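IPT/TIG domain-containing protein BACOVA_02650 (Bacteroides ovatus, PDB 5E7H) binds polysaccharide at the cell surface and probably captures xyloglucan before its transport into the periplasm, this piece holding an IPT/TIG domain and the xyloglucan-binding domain. Local coordinates at residues L123-T128 against A246-Y251; S112-V117 against F167-F172. All blocks are in the same frame, centred on the assembly; numbering follows the deposited sequence.

Contact 1 of 2, residues L123-T128 against A246-Y251; sequences LGITGT and ATIEVY. With ACT (acetate ion), chain H.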
# COMPACT_ATOMS: atom_id res chain seq x y z
N LEU A 123 1.84 -11.71 0.11
CA LEU A 123 2.82 -12.24 -0.83
C LEU A 123 4.22 -12.03 -0.31
O LEU A 123 4.55 -10.93 0.12
CB LEU A 123 2.68 -11.53 -2.19
CG LEU A 123 3.80 -11.73 -3.22
CD1 LEU A 123 3.83 -13.17 -3.70
CD2 LEU A 123 3.64 -10.78 -4.38
N GLY A 124 5.03 -13.08 -0.35
CA GLY A 124 6.43 -12.97 -0.00
C GLY A 124 7.32 -13.23 -1.19
O GLY A 124 7.15 -14.22 -1.92
N ILE A 125 8.28 -12.34 -1.39
CA ILE A 125 9.38 -12.56 -2.32
C ILE A 125 10.63 -12.53 -1.45
O ILE A 125 11.09 -11.46 -1.04
CB ILE A 125 9.42 -11.50 -3.40
CG1 ILE A 125 8.14 -11.49 -4.23
CG2 ILE A 125 10.66 -11.69 -4.31
CD1 ILE A 125 7.93 -12.64 -5.10
N THR A 126 11.17 -13.71 -1.13
CA THR A 126 12.23 -13.80 -0.15
C THR A 126 13.28 -14.79 -0.63
O THR A 126 12.98 -15.74 -1.37
CB THR A 126 11.72 -14.26 1.22
OG1 THR A 126 11.46 -15.68 1.20
CG2 THR A 126 10.46 -13.50 1.63
N GLY A 127 14.51 -14.60 -0.19
CA GLY A 127 15.55 -15.54 -0.47
C GLY A 127 16.76 -14.94 -1.14
O GLY A 127 16.87 -13.73 -1.29
N THR A 128 17.63 -15.83 -1.59
CA THR A 128 18.90 -15.44 -2.17
C THR A 128 18.83 -15.52 -3.70
O THR A 128 18.33 -16.51 -4.23
CB THR A 128 20.02 -16.33 -1.66
OG1 THR A 128 19.96 -16.39 -0.23
CG2 THR A 128 21.33 -15.75 -2.06
N ALA A 246 22.48 -11.33 -3.79
CA ALA A 246 21.82 -10.61 -2.72
C ALA A 246 20.75 -11.48 -2.10
O ALA A 246 20.19 -12.34 -2.76
CB ALA A 246 21.18 -9.35 -3.27
N THR A 247 20.43 -11.21 -0.84
CA THR A 247 19.34 -11.89 -0.18
C THR A 247 18.37 -10.81 0.22
O THR A 247 18.77 -9.77 0.74
CB THR A 247 19.86 -12.72 1.02
OG1 THR A 247 20.74 -13.75 0.52
CG2 THR A 247 18.73 -13.34 1.80
N ILE A 248 17.09 -11.01 -0.10
CA ILE A 248 16.09 -10.01 0.23
C ILE A 248 14.91 -10.68 0.92
O ILE A 248 14.78 -11.90 0.89
CB ILE A 248 15.61 -9.23 -1.02
CG1 ILE A 248 14.67 -10.07 -1.91
CG2 ILE A 248 16.83 -8.72 -1.83
CD1 ILE A 248 14.07 -9.33 -3.11
N GLU A 249 14.08 -9.88 1.57
CA GLU A 249 12.87 -10.38 2.22
C GLU A 249 11.84 -9.27 2.13
O GLU A 249 11.92 -8.28 2.87
CB GLU A 249 13.15 -10.80 3.66
CG GLU A 249 11.96 -11.40 4.34
CD GLU A 249 12.22 -11.82 5.77
OE1 GLU A 249 13.36 -11.65 6.28
OE2 GLU A 249 11.27 -12.34 6.38
N VAL A 250 10.90 -9.42 1.19
CA VAL A 250 9.94 -8.37 0.87
C VAL A 250 8.55 -8.96 0.85
O VAL A 250 8.33 -10.02 0.25
CB VAL A 250 10.26 -7.71 -0.48
CG1 VAL A 250 9.29 -6.56 -0.78
CG2 VAL A 250 11.71 -7.22 -0.50
N TYR A 251 7.60 -8.29 1.50
CA TYR A 251 6.20 -8.74 1.51
C TYR A 251 5.31 -7.66 0.93
O TYR A 251 5.62 -6.47 1.04
CB TYR A 251 5.72 -9.08 2.95
CG TYR A 251 6.59 -10.14 3.59
CD1 TYR A 251 6.38 -11.48 3.34
CD2 TYR A 251 7.68 -9.79 4.37
CE1 TYR A 251 7.21 -12.45 3.87
CE2 TYR A 251 8.51 -10.75 4.92
CZ TYR A 251 8.27 -12.08 4.65
OH TYR A 251 9.09 -13.07 5.16
C ACT H . 15.93 -19.15 -0.85
O ACT H . 15.18 -19.20 0.16
OXT ACT H . 17.10 -18.69 -0.75
CH3 ACT H . 15.43 -19.64 -2.19
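Tyr251 sets its ring beside Gly124 and Thr126 of the antiparallel strand 123-126. Its CB lies 3.6 Å from Leu123 O, and chi1 of -57° puts CG beside the backbone N. The ring approaches its neighbours obliquely. CD1 meets Gly124 CA at 3.7 Å, where any CB would be tight against CE1 of the ring; glycine suits the place. Farther out, CE1 and CZ pass the methyl CG2 of Thr126, which also packs on Glu249 CG (3.7 Å). At the tip, Tyr251 OH donates to Glu249 OE2 at 2.6 Å, which accepts through its anti lone pair; OE2 lies in the plane at the ring's edge. Ile125 N gives a nearly straight bond to Val250 O (2.8 Å, 172°), and Gly127 exchanges backbone bonds with Ile248. Gly127 holds backbone angles at which a CB would be jammed against the carbonyl O of Thr126, so glycine is called for. Beyond it Thr128 OG1 and Thr247 OG1 share a hydrogen bond of 2.9 Å. On the opposite face Ile125, Ile248 and Val250 pack on Phe177 of strand 176-181. The pairing is thus two-faced: apolar toward the second sheet of a beta-sandwich, and polar on the other, where the short phenol-carboxylate bond is likely to restrain both groups.

Contact 2 of 2, residues S112-V117 against F167-F172; sequences SSAPYV and FVKEVF. With FMT (formic acid), chain C; FMT (formic acid), chain D.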
# COMPACT_ATOMS: atom_id res chain seq x y z
N SER A 112 6.12 -13.02 15.48
CA SER A 112 7.45 -13.41 15.98
C SER A 112 8.52 -13.20 14.91
O SER A 112 9.66 -12.86 15.22
CB SER A 112 7.46 -14.88 16.47
OG SER A 112 8.72 -15.21 16.99
N SER A 113 8.16 -13.39 13.65
CA SER A 113 9.10 -13.15 12.57
C SER A 113 8.51 -12.19 11.55
O SER A 113 7.29 -12.01 11.47
CB SER A 113 9.48 -14.45 11.87
OG SER A 113 8.34 -15.06 11.32
N ALA A 114 9.38 -11.57 10.76
CA ALA A 114 8.91 -10.62 9.76
C ALA A 114 7.87 -11.25 8.82
O ALA A 114 8.00 -12.43 8.43
CB ALA A 114 10.09 -10.12 8.96
N PRO A 115 6.83 -10.48 8.45
CA PRO A 115 6.62 -9.04 8.68
C PRO A 115 5.88 -8.69 9.99
O PRO A 115 5.42 -7.56 10.12
CB PRO A 115 5.81 -8.64 7.46
CG PRO A 115 4.93 -9.85 7.22
CD PRO A 115 5.81 -11.03 7.52
N TYR A 116 5.82 -9.66 10.89
CA TYR A 116 5.35 -9.54 12.29
C TYR A 116 3.84 -9.40 12.40
O TYR A 116 3.24 -10.14 13.19
CB TYR A 116 6.06 -8.38 13.03
CG TYR A 116 7.55 -8.51 13.02
CD1 TYR A 116 8.19 -9.53 13.73
CD2 TYR A 116 8.33 -7.61 12.30
CE1 TYR A 116 9.57 -9.64 13.71
CE2 TYR A 116 9.70 -7.72 12.28
CZ TYR A 116 10.31 -8.74 12.98
OH TYR A 116 11.69 -8.83 12.95
N VAL A 117 3.24 -8.47 11.64
CA VAL A 117 1.80 -8.34 11.54
C VAL A 117 1.39 -8.41 10.07
O VAL A 117 2.21 -8.14 9.18
CB VAL A 117 1.29 -7.02 12.18
CG1 VAL A 117 1.49 -7.07 13.69
CG2 VAL A 117 1.99 -5.81 11.60
N PHE A 167 6.49 -4.53 2.98
CA PHE A 167 7.41 -4.67 4.10
C PHE A 167 8.75 -5.12 3.55
O PHE A 167 8.82 -6.16 2.92
CB PHE A 167 6.88 -5.67 5.13
CG PHE A 167 7.80 -5.90 6.32
CD1 PHE A 167 8.99 -6.61 6.19
CD2 PHE A 167 7.44 -5.45 7.58
CE1 PHE A 167 9.83 -6.81 7.30
CE2 PHE A 167 8.27 -5.68 8.69
CZ PHE A 167 9.46 -6.36 8.53
N VAL A 168 9.79 -4.33 3.79
CA VAL A 168 11.16 -4.68 3.40
C VAL A 168 11.98 -4.93 4.66
O VAL A 168 12.08 -4.05 5.53
CB VAL A 168 11.80 -3.56 2.57
CG1 VAL A 168 13.29 -3.88 2.28
CG2 VAL A 168 11.01 -3.30 1.28
N LYS A 169 12.56 -6.12 4.80
CA LYS A 169 13.33 -6.45 6.01
C LYS A 169 14.58 -5.59 6.14
O LYS A 169 14.88 -5.06 7.23
CB LYS A 169 13.71 -7.93 6.03
CG LYS A 169 14.47 -8.39 7.28
CD LYS A 169 13.54 -8.47 8.47
CE LYS A 169 14.28 -8.85 9.74
NZ LYS A 169 14.73 -10.26 9.69
N GLU A 170 15.36 -5.52 5.05
CA GLU A 170 16.64 -4.79 5.01
C GLU A 170 16.82 -4.22 3.63
O GLU A 170 16.36 -4.81 2.65
CB GLU A 170 17.84 -5.71 5.31
CG GLU A 170 17.70 -6.69 6.47
CD GLU A 170 18.06 -6.09 7.81
OE1 GLU A 170 18.27 -4.85 7.89
OE2 GLU A 170 18.14 -6.85 8.80
N VAL A 171 17.52 -3.09 3.54
CA VAL A 171 17.80 -2.54 2.23
C VAL A 171 18.71 -3.50 1.48
O VAL A 171 19.48 -4.27 2.08
CB VAL A 171 18.43 -1.14 2.30
CG1 VAL A 171 17.42 -0.14 2.87
CG2 VAL A 171 19.70 -1.18 3.09
N PHE A 172 18.62 -3.43 0.17
CA PHE A 172 19.39 -4.29 -0.73
C PHE A 172 19.90 -3.48 -1.90
O PHE A 172 19.40 -2.39 -2.19
CB PHE A 172 18.53 -5.48 -1.19
CG PHE A 172 17.16 -5.10 -1.67
CD1 PHE A 172 16.96 -4.61 -2.96
CD2 PHE A 172 16.05 -5.24 -0.84
CE1 PHE A 172 15.69 -4.26 -3.40
CE2 PHE A 172 14.80 -4.89 -1.27
CZ PHE A 172 14.60 -4.41 -2.54
C FMT C . 12.79 -12.50 11.89
O1 FMT C . 13.07 -11.77 12.88
O2 FMT C . 12.15 -11.99 10.93
C FMT D . 16.79 -10.40 13.14
O1 FMT D . 15.71 -10.98 12.84
O2 FMT D . 17.76 -10.42 12.33
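With CG anti to the backbone N (chi1 179°), Phe167 extends its ring from strand 160-168 toward loop residues Ala114 and Pro115; CG of Tyr116 stands beside its own N, and its ring, crossing obliquely, brings CE2 toward Phe167 CZ, at 4.0 Å. Pro115 follows a cis peptide bond and lies over one face of Phe167: its CA makes a CH-pi contact, 3.8 Å from the ring centroid and 11° off the normal, while CB sits 3.6 Å from Phe167 CG. The compact proline ring suits a place against a flat aromatic face. CB of Ala114 touches both Phe167 CE1 (3.7 Å) and Lys169 CD (3.9 Å), and a methyl is small enough to meet the two. An alanine at Phe167 would probably leave the CA of Pro115 without its aromatic partner and open a gap beside Ala114 and Tyr116. At the more open side, the long chain of Lys169 carries NZ to weak bonds with two formic acid molecules, one of which accepts a straight bond from Ala114 N (2.8 Å, 176°). Within the loop, Tyr116 N bonds to Ser113 O. Trp207 of strand 207-213 meets Phe167 edge-to-face and touches Pro115, and Tyr251 of strand 246-259 touches both, so the loop between strands 105-108 and 121-126 packs across the end of strand 160-168.

How the contacts relate
Both contacts lie in the xyloglucan-binding domain, their centres about 9 Å apart, and both reach one antiparallel sheet in which strands 246-259 and 160-168 are neighbours. Contact 1 joins two strands through regular backbone bonds and has one buried apolar face; contact 2 holds a loop to a strand end chiefly by apolar and CH-pi packing, with no direct hydrogen bond across it. Each grades from buried to more open parts: contact 1 toward its threonine pair, contact 2 toward its lysine. Probable backbone bonds join them, Tyr251 N to Phe167 O (2.8 Å) and Glu249 O to Lys169 N (3.0 Å), while Glu249 OE2 packs against Ala114 CB.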